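Local coordinates for protein possible marr-transcriptional regulator (Streptomyces coelicolor, PDB 4B8X) that is a MarR family winged-helix transcriptional regulator of unknown function that probably binds DNA as a dimer, at the interface of chains A and B. Sequence-based numbering; all coordinates share one arbitrary frame. Chains: chain A/B, Possible marr-transcriptional regulator.

The interface of chains A and B. Residues chain A 13, 17, 20-21; chain B 10, 13-14, 17.
Two copies of the N-terminal helix 5-28 meet here across the two-fold axis of a MarR-type homodimer, A:Gln17 and B:Gln17 facing each other at the middle of this helix crossing; the contact helps join the two winged-helix subunits, an arrangement that the family generally uses to present paired DNA-reading heads. It illustrates how a symmetric helix crossing can be built round a polar residue that contributes both its amide face and its methylenes. The two glutamine amides stack face to face, their planes 6° apart and CD of A:Gln17 lying 3.7 Å from CD of B:Gln17. The stack is antiparallel: the oxygen OE1 of A:Gln17 lies over the nitrogen NE2 of B:Gln17 at 3.7 Å, and the reverse pairing matches it, so the amide dipoles probably attract. Each chain leaves its helix with CG anti to the backbone N (chi1 -175° in both copies) and then bends at chi2, which turns the amide face toward its twin while the CB and CG methylenes also touch across the axis. Isoleucines flank this pair. The CG2 branch of A:Ile13 presses on the backbone of B:Gln17, 3.6 Å from its N, and B:Ile13 returns the contact on A:Gln17. Farther along, B:Met14 lies roughly perpendicular to the A:Gln17 side chain, its sulfur SD 3.8 Å from CG of A:Gln17, and carries its methyl CE on to the backbone of A:Leu21. A:Leu20 and B:Ile10 run antiparallel alongside each other, with CD1 of A:Leu20 4.0 Å from CG1 of B:Ile10. That same CD1 methyl of A:Leu20 also meets the CD1 methyl of B:Ile13, at 3.7 Å.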
loop_
_atom_site.group_PDB
_atom_site.type_symbol
_atom_site.label_atom_id
_atom_site.label_comp_id
_atom_site.label_asym_id
_atom_site.label_seq_id
_atom_site.Cartn_x
_atom_site.Cartn_y
_atom_site.Cartn_z
ATOM N N ILE A 13 2.324 5.479 7.548
ATOM C CA ILE A 13 2.897 4.788 6.396
ATOM C C ILE A 13 1.792 4.318 5.443
ATOM O O ILE A 13 1.922 4.469 4.223
ATOM C CB ILE A 13 3.787 3.615 6.883
ATOM C CG1 ILE A 13 5.076 4.149 7.518
ATOM C CG2 ILE A 13 4.091 2.691 5.716
ATOM C CD1 ILE A 13 5.802 3.156 8.389
ATOM N N GLN A 17 1.310 5.805 1.661
ATOM C CA GLN A 17 1.357 4.919 0.513
ATOM C C GLN A 17 0.100 5.092 -0.346
ATOM O O GLN A 17 0.191 5.107 -1.572
ATOM C CB GLN A 17 1.535 3.474 0.973
ATOM C CG GLN A 17 1.706 2.503 -0.182
ATOM C CD GLN A 17 0.436 1.859 -0.687
ATOM O OE1 GLN A 17 -0.626 2.031 -0.145
ATOM N NE2 GLN A 17 0.569 1.093 -1.762
ATOM N N LEU A 20 0.232 8.574 -2.206
ATOM C CA LEU A 20 1.185 8.586 -3.302
ATOM C C LEU A 20 0.772 7.635 -4.421
ATOM O O LEU A 20 0.907 7.978 -5.601
ATOM C CB LEU A 20 2.595 8.252 -2.794
ATOM C CG LEU A 20 3.187 9.280 -1.838
ATOM C CD1 LEU A 20 4.553 8.798 -1.358
ATOM C CD2 LEU A 20 3.278 10.647 -2.466
ATOM N N LEU A 21 0.276 6.448 -4.085
ATOM C CA LEU A 21 -0.157 5.522 -5.117
ATOM C C LEU A 21 -1.246 6.157 -5.977
ATOM O O LEU A 21 -1.237 6.005 -7.196
ATOM C CB LEU A 21 -0.635 4.209 -4.510
ATOM C CG LEU A 21 -1.054 3.135 -5.507
ATOM C CD1 LEU A 21 0.109 2.757 -6.425
ATOM C CD2 LEU A 21 -1.603 1.931 -4.768
ATOM N N ILE B 10 9.691 7.600 -2.303
ATOM C CA ILE B 10 8.491 6.833 -2.638
ATOM C C ILE B 10 8.777 5.339 -2.528
ATOM O O ILE B 10 7.942 4.596 -2.026
ATOM C CB ILE B 10 7.856 7.195 -4.004
ATOM C CG1 ILE B 10 6.444 6.587 -4.102
ATOM C CG2 ILE B 10 8.747 6.807 -5.183
ATOM C CD1 ILE B 10 5.636 7.044 -5.305
ATOM N N ILE B 13 8.608 4.366 1.154
ATOM C CA ILE B 13 7.239 4.334 1.682
ATOM C C ILE B 13 6.513 3.093 1.171
ATOM O O ILE B 13 5.826 2.413 1.940
ATOM C CB ILE B 13 6.477 5.620 1.323
ATOM C CG1 ILE B 13 7.040 6.800 2.118
ATOM C CG2 ILE B 13 4.969 5.456 1.514
ATOM C CD1 ILE B 13 6.650 8.145 1.558
ATOM N N MET B 14 6.661 2.800 -0.131
ATOM C CA MET B 14 6.026 1.638 -0.747
ATOM C C MET B 14 6.496 0.349 -0.078
ATOM O O MET B 14 5.688 -0.538 0.255
ATOM C CB MET B 14 6.330 1.584 -2.257
ATOM C CG MET B 14 5.685 2.691 -3.097
ATOM S SD MET B 14 3.898 2.536 -3.277
ATOM C CE MET B 14 3.422 4.182 -3.820
ATOM N N GLN B 17 5.229 0.018 3.560
ATOM C CA GLN B 17 3.829 -0.386 3.589
ATOM C C GLN B 17 3.678 -1.882 3.282
ATOM O O GLN B 17 2.914 -2.575 3.971
ATOM C CB GLN B 17 3.043 0.469 2.607
ATOM C CG GLN B 17 1.553 0.197 2.665
ATOM C CD GLN B 17 1.028 -0.851 1.699
ATOM O OE1 GLN B 17 1.752 -1.387 0.888
ATOM N NE2 GLN B 17 -0.275 -1.094 1.758
#